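Alkane monooxygenase (Geobacillus thermodenitrificans, PDB 3B9O) is a luciferase-like monooxygenase with a TIM-barrel fold that carries flavin mononucleotide in a pocket of the barrel. Local coordinates at residues Y38-A43 / I89-Y94; V65-R70 / D319-S324; A161-E166 / I199-K204; C282-K287 / L351-P356; K301-E306 / S342-K347. All blocks are in the same frame, centred on the assembly; numbering follows the deposited sequence.

Contact 1: residues Y38-A43 / I89-Y94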
# COMPACT_ATOMS: atom_id res chain seq x y z
N TYR A 38 3.05 19.52 5.38
CA TYR A 38 3.86 18.57 4.60
C TYR A 38 2.93 17.70 3.73
O TYR A 38 3.12 17.58 2.50
CB TYR A 38 4.76 17.68 5.50
CG TYR A 38 5.40 16.54 4.70
CD1 TYR A 38 6.54 16.77 3.91
CD2 TYR A 38 4.81 15.28 4.67
CE1 TYR A 38 7.08 15.76 3.14
CE2 TYR A 38 5.36 14.26 3.90
CZ TYR A 38 6.49 14.51 3.15
OH TYR A 38 7.02 13.51 2.40
N TRP A 39 1.92 17.11 4.37
CA TRP A 39 0.98 16.18 3.71
C TRP A 39 0.16 16.83 2.60
O TRP A 39 0.06 16.27 1.51
CB TRP A 39 0.11 15.50 4.77
CG TRP A 39 1.02 14.71 5.70
CD1 TRP A 39 1.45 15.08 6.96
CD2 TRP A 39 1.68 13.49 5.38
NE1 TRP A 39 2.31 14.11 7.47
CE2 TRP A 39 2.46 13.12 6.53
CE3 TRP A 39 1.63 12.61 4.26
CZ2 TRP A 39 3.22 11.93 6.57
CZ3 TRP A 39 2.37 11.44 4.29
CH2 TRP A 39 3.17 11.10 5.43
N THR A 40 -0.38 18.01 2.86
CA THR A 40 -1.16 18.71 1.83
C THR A 40 -0.25 19.15 0.65
O THR A 40 -0.63 19.00 -0.51
CB THR A 40 -1.94 19.93 2.39
OG1 THR A 40 -1.04 20.87 3.02
CG2 THR A 40 -3.01 19.45 3.38
N GLU A 41 0.93 19.66 0.96
CA GLU A 41 1.90 20.05 -0.10
C GLU A 41 2.30 18.80 -0.91
O GLU A 41 2.35 18.85 -2.14
CB GLU A 41 3.13 20.66 0.54
CG GLU A 41 2.96 22.14 1.01
CD GLU A 41 4.01 22.55 2.05
OE1 GLU A 41 5.08 21.91 2.14
OE2 GLU A 41 3.74 23.53 2.80
N LEU A 42 2.60 17.70 -0.23
CA LEU A 42 2.83 16.41 -0.93
C LEU A 42 1.69 16.03 -1.91
O LEU A 42 1.93 15.73 -3.10
CB LEU A 42 3.13 15.28 0.06
CG LEU A 42 3.40 13.88 -0.51
CD1 LEU A 42 4.55 13.89 -1.59
CD2 LEU A 42 3.66 12.82 0.60
N ALA A 43 0.46 16.02 -1.39
CA ALA A 43 -0.71 15.65 -2.18
C ALA A 43 -0.80 16.55 -3.41
O ALA A 43 -1.01 16.07 -4.53
CB ALA A 43 -2.00 15.77 -1.32
N ILE A 89 -5.98 11.84 5.69
CA ILE A 89 -6.64 11.73 4.41
C ILE A 89 -7.51 12.91 4.08
O ILE A 89 -7.44 13.42 2.94
CB ILE A 89 -7.41 10.37 4.23
CG1 ILE A 89 -6.45 9.16 4.46
CG2 ILE A 89 -8.04 10.29 2.84
CD1 ILE A 89 -5.16 9.18 3.55
N SER A 90 -8.33 13.36 5.02
CA SER A 90 -9.29 14.41 4.63
C SER A 90 -8.58 15.69 4.12
O SER A 90 -9.05 16.29 3.14
CB SER A 90 -10.34 14.71 5.69
OG SER A 90 -9.77 15.22 6.89
N ALA A 91 -7.53 16.13 4.81
CA ALA A 91 -6.79 17.36 4.38
C ALA A 91 -6.22 17.20 2.97
O ALA A 91 -6.30 18.14 2.16
CB ALA A 91 -5.68 17.71 5.32
N MET A 92 -5.63 16.03 2.70
CA MET A 92 -5.02 15.76 1.40
C MET A 92 -6.08 15.67 0.30
O MET A 92 -5.85 16.16 -0.79
CB MET A 92 -4.14 14.51 1.43
CG MET A 92 -2.89 14.64 2.29
SD MET A 92 -1.75 13.25 2.15
CE MET A 92 -2.83 11.94 2.73
N ALA A 93 -7.22 15.04 0.62
CA ALA A 93 -8.34 14.97 -0.29
C ALA A 93 -8.88 16.37 -0.57
O ALA A 93 -9.33 16.65 -1.69
CB ALA A 93 -9.46 14.05 0.29
N TYR A 94 -8.85 17.24 0.45
CA TYR A 94 -9.41 18.61 0.31
C TYR A 94 -8.65 19.40 -0.76
O TYR A 94 -9.29 20.09 -1.55
CB TYR A 94 -9.44 19.41 1.64
CG TYR A 94 -9.87 20.88 1.50
CD1 TYR A 94 -11.19 21.22 1.19
CD2 TYR A 94 -8.95 21.91 1.67
CE1 TYR A 94 -11.58 22.58 1.04
CE2 TYR A 94 -9.31 23.25 1.56
CZ TYR A 94 -10.63 23.59 1.24
OH TYR A 94 -11.00 24.93 1.12

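Contact 2: residues V65-R70 / D319-S324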
# COMPACT_ATOMS: atom_id res chain seq x y z
N VAL A 65 13.23 -6.56 17.21
CA VAL A 65 13.74 -7.92 17.03
C VAL A 65 15.27 -7.87 17.05
O VAL A 65 15.92 -8.59 17.81
CB VAL A 65 13.18 -8.63 15.77
CG1 VAL A 65 13.98 -9.90 15.45
CG2 VAL A 65 11.69 -8.95 15.95
N TYR A 66 15.83 -6.99 16.22
CA TYR A 66 17.27 -6.84 16.15
C TYR A 66 17.83 -6.34 17.51
O TYR A 66 17.35 -5.36 18.09
CB TYR A 66 17.65 -5.93 14.99
CG TYR A 66 19.12 -5.57 14.90
CD1 TYR A 66 20.08 -6.53 14.57
CD2 TYR A 66 19.54 -4.27 15.14
CE1 TYR A 66 21.43 -6.18 14.48
CE2 TYR A 66 20.87 -3.91 15.06
CZ TYR A 66 21.82 -4.88 14.73
OH TYR A 66 23.14 -4.51 14.63
N ARG A 67 18.84 -7.08 18.00
CA ARG A 67 19.42 -6.93 19.35
C ARG A 67 18.40 -7.02 20.48
O ARG A 67 18.63 -6.47 21.57
CB ARG A 67 20.29 -5.68 19.45
CG ARG A 67 21.32 -5.59 18.31
CD ARG A 67 22.13 -4.34 18.32
NE ARG A 67 22.83 -4.19 19.59
CZ ARG A 67 24.15 -4.30 19.76
NH1 ARG A 67 24.97 -4.55 18.72
NH2 ARG A 67 24.65 -4.14 20.98
N GLN A 68 17.28 -7.69 20.22
CA GLN A 68 16.26 -7.97 21.24
C GLN A 68 15.63 -6.72 21.90
O GLN A 68 15.02 -6.80 22.98
CB GLN A 68 16.86 -8.95 22.28
CG GLN A 68 17.25 -10.31 21.64
CD GLN A 68 16.09 -10.90 20.84
OE1 GLN A 68 16.21 -11.18 19.64
NE2 GLN A 68 14.94 -11.07 21.50
N SER A 69 15.75 -5.58 21.25
CA SER A 69 15.33 -4.33 21.83
C SER A 69 14.85 -3.41 20.71
O SER A 69 15.36 -3.45 19.60
CB SER A 69 16.52 -3.69 22.54
OG SER A 69 16.21 -2.41 23.00
N ARG A 70 13.89 -2.55 21.06
CA ARG A 70 13.46 -1.47 20.19
C ARG A 70 14.50 -0.37 20.08
O ARG A 70 14.35 0.52 19.27
CB ARG A 70 12.17 -0.85 20.74
CG ARG A 70 12.39 -0.17 22.10
CD ARG A 70 11.11 0.47 22.65
NE ARG A 70 11.41 1.16 23.92
CZ ARG A 70 11.32 0.57 25.11
NH1 ARG A 70 10.87 -0.68 25.18
NH2 ARG A 70 11.64 1.25 26.21
N ASP A 319 17.00 -11.89 14.14
CA ASP A 319 17.91 -10.98 14.81
C ASP A 319 19.37 -11.33 14.45
O ASP A 319 19.95 -12.23 15.06
CB ASP A 319 17.71 -11.05 16.34
CG ASP A 319 18.74 -10.23 17.09
OD1 ASP A 319 19.56 -9.55 16.46
OD2 ASP A 319 18.72 -10.24 18.33
N LEU A 320 19.96 -10.59 13.50
CA LEU A 320 21.29 -10.94 12.98
C LEU A 320 22.47 -10.71 13.94
O LEU A 320 23.62 -11.08 13.62
CB LEU A 320 21.59 -10.20 11.66
CG LEU A 320 20.64 -10.44 10.49
CD1 LEU A 320 21.14 -9.72 9.24
CD2 LEU A 320 20.45 -11.94 10.23
N SER A 321 22.20 -10.09 15.09
CA SER A 321 23.25 -9.77 16.06
C SER A 321 23.61 -11.06 16.75
O SER A 321 24.73 -11.22 17.24
CB SER A 321 22.77 -8.74 17.09
OG SER A 321 21.87 -9.34 17.99
N LYS A 322 22.62 -11.96 16.76
CA LYS A 322 22.68 -13.33 17.25
C LYS A 322 23.41 -14.34 16.36
O LYS A 322 23.24 -15.55 16.56
CB LYS A 322 21.26 -13.88 17.38
CG LYS A 322 20.48 -13.37 18.56
CD LYS A 322 19.54 -14.43 19.07
CE LYS A 322 18.24 -14.48 18.30
NZ LYS A 322 17.09 -14.72 19.24
N TYR A 323 24.16 -13.87 15.37
CA TYR A 323 24.71 -14.76 14.35
C TYR A 323 26.17 -14.46 14.11
O TYR A 323 26.57 -13.29 14.08
CB TYR A 323 23.92 -14.67 13.01
CG TYR A 323 22.55 -15.35 12.99
CD1 TYR A 323 22.39 -16.62 12.46
CD2 TYR A 323 21.41 -14.71 13.49
CE1 TYR A 323 21.14 -17.24 12.43
CE2 TYR A 323 20.16 -15.32 13.48
CZ TYR A 323 20.03 -16.58 12.94
OH TYR A 323 18.79 -17.20 12.93
N SER A 324 26.97 -15.51 13.94
CA SER A 324 28.31 -15.36 13.39
C SER A 324 28.19 -14.86 11.94
O SER A 324 27.24 -15.19 11.23
CB SER A 324 29.07 -16.70 13.41
OG SER A 324 30.35 -16.59 12.78

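Contact 3: residues A161-E166 / I199-K204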
# COMPACT_ATOMS: atom_id res chain seq x y z
N ALA A 161 -8.36 -12.51 8.45
CA ALA A 161 -8.53 -11.53 7.40
C ALA A 161 -9.65 -11.88 6.40
O ALA A 161 -10.41 -10.98 5.98
CB ALA A 161 -7.20 -11.31 6.69
N ASP A 162 -9.76 -13.16 5.99
CA ASP A 162 -10.85 -13.59 5.15
C ASP A 162 -12.21 -13.17 5.73
O ASP A 162 -13.02 -12.56 5.04
CB ASP A 162 -10.84 -15.12 4.97
CG ASP A 162 -9.91 -15.58 3.87
OD1 ASP A 162 -9.25 -16.62 4.06
OD2 ASP A 162 -9.83 -14.93 2.80
N GLU A 163 -12.42 -13.47 7.01
CA GLU A 163 -13.72 -13.23 7.64
C GLU A 163 -13.90 -11.72 7.90
O GLU A 163 -15.01 -11.22 7.82
CB GLU A 163 -13.85 -13.98 8.97
CG GLU A 163 -15.29 -14.11 9.42
CD GLU A 163 -15.45 -14.69 10.80
OE1 GLU A 163 -14.66 -15.57 11.22
OE2 GLU A 163 -16.35 -14.24 11.48
N TYR A 164 -12.80 -11.03 8.20
CA TYR A 164 -12.79 -9.58 8.39
C TYR A 164 -13.34 -8.91 7.10
O TYR A 164 -14.24 -8.05 7.16
CB TYR A 164 -11.35 -9.13 8.69
CG TYR A 164 -11.25 -7.75 9.32
CD1 TYR A 164 -10.83 -7.61 10.65
CD2 TYR A 164 -11.59 -6.60 8.59
CE1 TYR A 164 -10.73 -6.38 11.27
CE2 TYR A 164 -11.50 -5.31 9.21
CZ TYR A 164 -11.07 -5.23 10.54
OH TYR A 164 -11.01 -3.99 11.14
N LEU A 165 -12.77 -9.28 5.97
CA LEU A 165 -13.25 -8.82 4.66
C LEU A 165 -14.70 -9.25 4.38
O LEU A 165 -15.48 -8.47 3.85
CB LEU A 165 -12.30 -9.24 3.54
CG LEU A 165 -11.08 -8.32 3.30
CD1 LEU A 165 -10.32 -8.93 2.17
CD2 LEU A 165 -11.51 -6.91 2.90
N GLU A 166 -15.07 -10.48 4.76
CA GLU A 166 -16.46 -10.98 4.60
C GLU A 166 -17.40 -9.96 5.25
O GLU A 166 -18.39 -9.54 4.63
CB GLU A 166 -16.63 -12.37 5.29
CG GLU A 166 -17.90 -13.16 4.85
CD GLU A 166 -18.25 -14.50 5.65
OE1 GLU A 166 -19.42 -14.97 5.44
OE2 GLU A 166 -17.42 -15.07 6.46
N ILE A 199 -27.08 -7.56 8.47
CA ILE A 199 -26.26 -8.49 7.68
C ILE A 199 -26.23 -9.88 8.30
O ILE A 199 -25.92 -10.85 7.62
CB ILE A 199 -24.79 -7.98 7.44
CG1 ILE A 199 -24.04 -7.82 8.78
CG2 ILE A 199 -24.81 -6.71 6.56
CD1 ILE A 199 -22.49 -7.71 8.69
N ASN A 200 -26.54 -9.97 9.59
CA ASN A 200 -26.58 -11.25 10.29
C ASN A 200 -25.38 -12.12 10.00
O ASN A 200 -25.51 -13.31 9.58
CB ASN A 200 -27.88 -11.99 9.98
CG ASN A 200 -29.08 -11.19 10.37
OD1 ASN A 200 -29.92 -10.90 9.54
ND2 ASN A 200 -29.12 -10.76 11.63
N HIS A 201 -24.21 -11.53 10.22
CA HIS A 201 -22.98 -12.25 10.06
C HIS A 201 -22.65 -13.05 11.32
O HIS A 201 -22.74 -12.56 12.43
CB HIS A 201 -21.80 -11.33 9.71
CG HIS A 201 -20.48 -12.03 9.74
ND1 HIS A 201 -19.90 -12.56 8.61
CD2 HIS A 201 -19.66 -12.36 10.76
CE1 HIS A 201 -18.78 -13.18 8.94
NE2 HIS A 201 -18.61 -13.06 10.24
N SER A 202 -22.21 -14.27 11.09
CA SER A 202 -21.92 -15.19 12.15
C SER A 202 -20.79 -16.05 11.63
O SER A 202 -20.95 -16.75 10.65
CB SER A 202 -23.21 -16.02 12.40
OG SER A 202 -23.25 -16.39 13.76
N GLY A 203 -19.62 -16.00 12.27
CA GLY A 203 -18.52 -16.83 11.82
C GLY A 203 -17.64 -17.18 12.99
O GLY A 203 -18.00 -16.89 14.14
N LYS A 204 -16.47 -17.73 12.71
CA LYS A 204 -15.54 -18.14 13.74
C LYS A 204 -15.00 -16.98 14.59
O LYS A 204 -14.85 -17.12 15.82
CB LYS A 204 -14.38 -18.89 13.10
CG LYS A 204 -13.18 -19.16 13.99
CD LYS A 204 -12.23 -20.10 13.28
CE LYS A 204 -11.24 -20.70 14.25
NZ LYS A 204 -10.24 -21.42 13.45

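Contact 4: residues C282-K287 / L351-P356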
# COMPACT_ATOMS: atom_id res chain seq x y z
N CYS A 282 12.82 2.18 -6.83
CA CYS A 282 13.49 3.38 -6.36
C CYS A 282 14.15 4.02 -7.58
O CYS A 282 14.77 3.34 -8.40
CB CYS A 282 14.56 3.07 -5.31
SG CYS A 282 14.09 1.94 -3.98
N VAL A 283 13.97 5.33 -7.74
CA VAL A 283 14.46 6.00 -8.94
C VAL A 283 15.40 7.11 -8.49
O VAL A 283 15.06 7.90 -7.61
CB VAL A 283 13.29 6.61 -9.78
CG1 VAL A 283 13.85 7.51 -10.86
CG2 VAL A 283 12.38 5.47 -10.39
N ILE A 284 16.61 7.14 -9.06
CA ILE A 284 17.52 8.24 -8.85
C ILE A 284 17.84 8.73 -10.25
O ILE A 284 18.52 8.02 -11.05
CB ILE A 284 18.82 7.82 -8.12
CG1 ILE A 284 18.54 7.29 -6.71
CG2 ILE A 284 19.82 9.02 -8.10
CD1 ILE A 284 19.74 6.45 -6.10
N VAL A 285 17.35 9.92 -10.57
CA VAL A 285 17.38 10.41 -11.95
C VAL A 285 18.12 11.77 -12.06
O VAL A 285 18.09 12.61 -11.14
CB VAL A 285 15.94 10.45 -12.57
CG1 VAL A 285 15.04 11.47 -11.86
CG2 VAL A 285 15.96 10.70 -14.10
N GLY A 286 18.81 11.95 -13.19
CA GLY A 286 19.45 13.23 -13.52
C GLY A 286 19.40 13.48 -15.02
O GLY A 286 19.11 12.60 -15.81
N LYS A 287 19.72 14.71 -15.41
CA LYS A 287 19.77 15.06 -16.83
C LYS A 287 20.88 14.31 -17.55
O LYS A 287 20.80 14.05 -18.76
CB LYS A 287 19.94 16.57 -16.96
CG LYS A 287 18.73 17.27 -16.32
CD LYS A 287 18.94 18.75 -16.08
CE LYS A 287 17.92 19.52 -16.88
NZ LYS A 287 18.15 19.25 -18.33
N LEU A 351 16.20 -0.86 -8.23
CA LEU A 351 16.81 0.48 -8.22
C LEU A 351 17.16 0.92 -9.64
O LEU A 351 17.97 0.28 -10.32
CB LEU A 351 18.06 0.52 -7.32
CG LEU A 351 18.82 1.85 -7.36
CD1 LEU A 351 17.92 3.05 -7.05
CD2 LEU A 351 20.06 1.81 -6.44
N SER A 352 16.53 1.99 -10.11
CA SER A 352 16.87 2.54 -11.42
C SER A 352 17.64 3.88 -11.29
O SER A 352 17.14 4.87 -10.74
CB SER A 352 15.61 2.66 -12.30
OG SER A 352 15.96 3.02 -13.62
N VAL A 353 18.86 3.93 -11.83
CA VAL A 353 19.70 5.11 -11.69
C VAL A 353 20.14 5.60 -13.07
O VAL A 353 20.66 4.81 -13.85
CB VAL A 353 20.97 4.79 -10.88
CG1 VAL A 353 21.83 6.09 -10.68
CG2 VAL A 353 20.60 4.13 -9.57
N GLY A 354 19.93 6.88 -13.38
CA GLY A 354 20.44 7.39 -14.65
C GLY A 354 19.58 8.51 -15.19
O GLY A 354 18.97 9.24 -14.43
N THR A 355 19.56 8.64 -16.50
CA THR A 355 18.78 9.69 -17.17
C THR A 355 17.33 9.26 -17.26
O THR A 355 17.04 8.07 -17.10
CB THR A 355 19.30 9.95 -18.58
OG1 THR A 355 19.12 8.74 -19.34
CG2 THR A 355 20.82 10.33 -18.54
N PRO A 356 16.41 10.21 -17.57
CA PRO A 356 15.00 9.83 -17.72
C PRO A 356 14.73 8.80 -18.82
O PRO A 356 13.81 8.00 -18.65
CB PRO A 356 14.30 11.13 -18.10
CG PRO A 356 15.23 12.23 -17.65
CD PRO A 356 16.61 11.66 -17.72

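Contact 5: residues K301-E306 / S342-K347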
# COMPACT_ATOMS: atom_id res chain seq x y z
N LYS A 301 26.29 7.75 1.39
CA LYS A 301 26.95 8.31 2.60
C LYS A 301 26.06 8.25 3.87
O LYS A 301 26.54 7.99 4.98
CB LYS A 301 27.37 9.75 2.29
CG LYS A 301 27.78 10.60 3.48
CD LYS A 301 28.06 12.05 3.04
CE LYS A 301 28.41 12.95 4.24
NZ LYS A 301 28.94 14.27 3.74
N TYR A 302 24.75 8.48 3.69
CA TYR A 302 23.76 8.49 4.79
C TYR A 302 23.07 7.17 5.08
O TYR A 302 22.35 7.08 6.08
CB TYR A 302 22.69 9.57 4.55
CG TYR A 302 23.26 10.95 4.55
CD1 TYR A 302 23.69 11.54 3.37
CD2 TYR A 302 23.43 11.66 5.75
CE1 TYR A 302 24.25 12.81 3.36
CE2 TYR A 302 24.02 12.94 5.75
CZ TYR A 302 24.40 13.50 4.56
OH TYR A 302 24.94 14.75 4.53
N TRP A 303 23.28 6.14 4.25
CA TRP A 303 22.62 4.84 4.41
C TRP A 303 23.10 4.23 5.70
O TRP A 303 24.32 4.05 5.88
CB TRP A 303 22.98 3.93 3.26
CG TRP A 303 22.15 2.67 3.05
CD1 TRP A 303 22.53 1.37 3.32
CD2 TRP A 303 20.86 2.59 2.42
NE1 TRP A 303 21.53 0.50 2.94
CE2 TRP A 303 20.51 1.22 2.37
CE3 TRP A 303 19.96 3.54 1.92
CZ2 TRP A 303 19.29 0.78 1.82
CZ3 TRP A 303 18.75 3.10 1.37
CH2 TRP A 303 18.43 1.73 1.33
N SER A 304 22.16 3.94 6.61
CA SER A 304 22.50 3.46 7.94
C SER A 304 22.29 1.98 8.05
O SER A 304 21.16 1.51 8.17
CB SER A 304 21.70 4.16 9.04
OG SER A 304 22.11 3.66 10.32
N LEU A 305 23.39 1.23 8.03
CA LEU A 305 23.35 -0.22 8.18
C LEU A 305 22.54 -0.66 9.41
O LEU A 305 21.77 -1.60 9.34
CB LEU A 305 24.77 -0.79 8.22
CG LEU A 305 24.97 -2.29 7.97
CD1 LEU A 305 25.20 -3.04 9.25
CD2 LEU A 305 23.82 -2.94 7.15
N GLU A 306 22.74 0.03 10.53
CA GLU A 306 22.09 -0.34 11.78
C GLU A 306 20.55 -0.18 11.73
O GLU A 306 19.80 -1.04 12.21
CB GLU A 306 22.72 0.47 12.92
CG GLU A 306 22.74 -0.26 14.25
CD GLU A 306 23.77 -1.41 14.36
OE1 GLU A 306 23.67 -2.18 15.33
OE2 GLU A 306 24.66 -1.56 13.52
N SER A 342 24.13 -3.07 3.35
CA SER A 342 24.75 -1.75 3.43
C SER A 342 24.86 -1.06 2.06
O SER A 342 25.51 -0.02 1.93
CB SER A 342 26.09 -1.77 4.18
OG SER A 342 26.94 -2.81 3.73
N LYS A 343 24.17 -1.63 1.07
CA LYS A 343 24.11 -1.07 -0.29
C LYS A 343 22.68 -0.62 -0.68
O LYS A 343 21.70 -1.26 -0.28
CB LYS A 343 24.67 -2.09 -1.29
CG LYS A 343 26.03 -2.68 -0.87
CD LYS A 343 26.68 -3.55 -1.95
CE LYS A 343 25.81 -4.75 -2.36
NZ LYS A 343 26.64 -5.83 -2.99
N LEU A 344 22.58 0.47 -1.45
CA LEU A 344 21.29 1.07 -1.83
C LEU A 344 20.35 0.20 -2.68
O LEU A 344 19.13 0.39 -2.63
CB LEU A 344 21.46 2.42 -2.55
CG LEU A 344 22.09 3.65 -1.89
CD1 LEU A 344 21.26 4.87 -2.20
CD2 LEU A 344 22.23 3.48 -0.41
N ASP A 345 20.93 -0.70 -3.46
CA ASP A 345 20.14 -1.61 -4.30
C ASP A 345 20.01 -3.03 -3.72
O ASP A 345 19.69 -3.98 -4.44
CB ASP A 345 20.67 -1.65 -5.74
CG ASP A 345 22.03 -2.33 -5.88
OD1 ASP A 345 22.85 -2.31 -4.92
OD2 ASP A 345 22.27 -2.88 -6.98
N GLY A 346 20.25 -3.17 -2.42
CA GLY A 346 20.15 -4.47 -1.76
C GLY A 346 18.74 -4.84 -1.30
O GLY A 346 18.52 -5.97 -0.82
N LYS A 347 17.79 -3.90 -1.43
CA LYS A 347 16.41 -4.11 -0.98
C LYS A 347 15.63 -4.97 -1.99
O LYS A 347 16.16 -5.32 -3.04
CB LYS A 347 15.73 -2.76 -0.75
CG LYS A 347 16.30 -1.97 0.44
CD LYS A 347 15.47 -2.16 1.72
CE LYS A 347 16.27 -1.78 2.99
NZ LYS A 347 15.49 -1.97 4.27

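Contact 1: residues Y38-A43 / I89-Y94
M92 lies across the gap between helices 36-48 and 89-94 and takes part in three of the four residue pairs that touch there. Its CG presses on the carbonyl of W39, with CG to W39 O at 3.5 Å, although that oxygen already accepts the helical bond from A43 N. With chi2 near anti (-172°), M92 SD is carried to 3.9 Å from W39 CB; the bend at chi3 then turns CE, and the side chain as a whole runs beside that of W39 in the same direction. The sulfur reaches the indole obliquely, in a Met-aromatic contact of 5.4 Å from SD to the centroid of the six-membered ring. One face of the W39 ring is covered over its centre by Y38 CD2, and the indole NE1 is bonded to the carbonyl of Y33. One helical turn on from W39, A43 turns its methyl toward the other helix, and A43 CB meets M92 CB at 3.7 Å. The two short segments belong to neighbouring outer helices of the TIM barrel, running in roughly the same sense at 40° with their axes 8.4 Å apart. Below them lie barrel strands: M92 also rests on L54 and F101, W39 on L56. Toward the solvent the packing thins to T40 CG2 against A91. This methyl, anti to the carbonyl carbon and beside the backbone N, touches both A91 CB and A91 O at 3.7 Å, and both residues stay partly exposed. The T40 hydroxyl turns back to its own helix, where OG1 makes a weak hydrogen bond with N37 O.

Contact 2: residues V65-R70 / D319-S324
An Asx turn at D319, in the long excursion between strands 276-285 and 350-354, holds the V65-Q68 bend that follows barrel strand 53-57. D319 OD1 is gripped by three donors. Across the contact R67 N donates to D319 OD1 over 3.0 Å, arriving from above the carboxylate plane, 52° out of it. From its own segment S321 N comes from the other side of that plane, 44° out of it, and bonds to D319 OD1 at 3.0 Å, while the hydroxyl S321 OG reaches the same oxygen on its syn side at 2.8 Å. D319 CG stands anti to its backbone N (chi1 174°), which carries the carboxylate under the bend, where Q68 N bonds to V65 O. The Y66 ring crosses this carboxylate at about a right angle, and Y66 CD1 comes to 3.6 Å from D319 OD1. R67 CG covers the centre of the Y66 ring face, while S321 CB packs against R67 CG at 3.7 Å. Y66 OH is hydrogen-bonded to E306 OE1. R67 and S321 are exposed, while D319 is buried. D319 OD1 with S321 N forms an Asx turn, and here the same oxygen also takes R67 N of the other loop.

Contact 3: residues A161-E166 / I199-K204
E163 OE2 is held by two donors, the imidazole of H201 and the backbone N of F206. H201 NE2 gives its hydrogen to E163 OE2 over 2.8 Å in an almost straight bond of 171°, with the oxygen essentially in the ring plane. The bond uses the anti side of the carboxylate, whose plane is turned 31° from that of the imidazole. E163 CG sits anti to the backbone N (chi1 -162°) and the chain runs extended from there, delivering the carboxylate to the bend after strand 201-202. There E163 OE1 accepts from Y205 N, and OE2 also lies 3.4 Å from G203 CA. K204 CB lies 3.8 Å from E163 OE1, a plain van der Waals touch. One turn further along the helix, E166 meets another part of the same imidazole: E166 OE2 is 3.4 Å from H201 CE1, near the ring plane, but its carboxylate stands nearly perpendicular to the ring. K170 bonds to H201 ND1 and forms a salt bridge with E166 OE1. A lysine at ND1 and a donated hydrogen at NE2 are consistent with a neutral histidine. H201 is paired with V208 through the backbone, so E163 spans a small antiparallel hairpin from its first strand to its bend. The arrangement is a His-carboxylate hydrogen bond fastening a beta hairpin to the flank of helix 154-174.

Contact 4: residues C282-K287 / L351-P356
V285, near the end of its strand, packs against the end of the neighbouring strand and the proline after it, mainly through CG2. Its CB stands over the carbonyl of G354, CB to O 3.8 Å. A chi1 of 66° puts CG1 between the backbone N and the carbonyl carbon, leaving CG2 anti to the backbone N. CG2 closes on G354 O at 3.4 Å, then on the proline beyond, with V285 CG2 to P356 N at 3.5 Å and to P356 CD at 3.8 Å. V283, V285 and S352 share this face with V359 of helix 356-370, and the S352 hydroxyl is bonded to E362. C282, I284, L351 and V353 occupy the other face, where I284 and V353 meet helix 289-302 and L351 CD1 packs on I284 CD1 at 4.0 Å. The backbones are joined by the staggered ladder of parallel strands. S352 N donates to C282 O at 2.8 Å, I284 N to S352 O, G354 N to I284 O and G286 N to G354 O. The last of these is tilted 32° from the carbonyl plane, as the strands give way to loop and T355 takes the N-cap position. Strand 276-285 also pairs with 374-378 to close the eight-stranded ring of the TIM barrel. What results is a parallel strand pair, joined through a helical insert, in which 350-354 adds a ninth strand to the barrel strand 276-285.

Contact 5: residues K301-E306 / S342-K347
W303 lies against L344, which belongs to a type I beta turn from K343 to G346; the turn closes through G346 N to K343 O at 3.2 Å. It follows helix 334-341 and leads toward strand 350-354, while W303 sits in the link between helices 289-302 and 305-316, so the contact folds the helical insert of this TIM barrel back on itself. The CH-pi interaction comes first: L344 CA stands over the six-membered ring of W303, 4.2 Å from its centroid and only 11° off the normal. Apolar packing is tighter still. L344 CD2 lies over the same indole, offset toward the rim, and comes to 3.3 Å from W303 CE3. W303 CG is anti to its backbone N (chi1 -166°), which sends the ring from the link toward the turn. A second apolar touch joins L305 CD2 to S342 CB at 3.9 Å, where L305 also packs on I338 and M341. The polar atoms are served largely by neighbours. W303 NE1 is bonded to M341 O, just before the turn, and S342 O to Q300 NE2, although that carbonyl oxygen also lies 3.6 Å from W303 CD1. L344 O is bonded to the hydroxyl of Y380, and the indole is further stacked with H308. On the benzenoid side K347, its chain bent at chi2, crosses the indole obliquely, its CE 4.1 Å from W303 CZ2.

The five contacts are spread round one TIM barrel. Contact 1 joins two outer helices early in the chain, and contact 3, about 33 Å from it between centres, ties a hairpin to helix 154-174. Contacts 2, 4 and 5 all involve the insert between strands 276-285 and 350-354. Contact 4 pairs those strands, and contact 5 falls wholly within the chain between them, their centres about 17 Å apart and L351 packing on D345. Contact 2 reaches back to the loop after strand 53-57 and meets contact 5 where Y66 OH is hydrogen-bonded to E306 OE1. The insert thus makes contacts at its base, within itself and with the loop after strand 53-57.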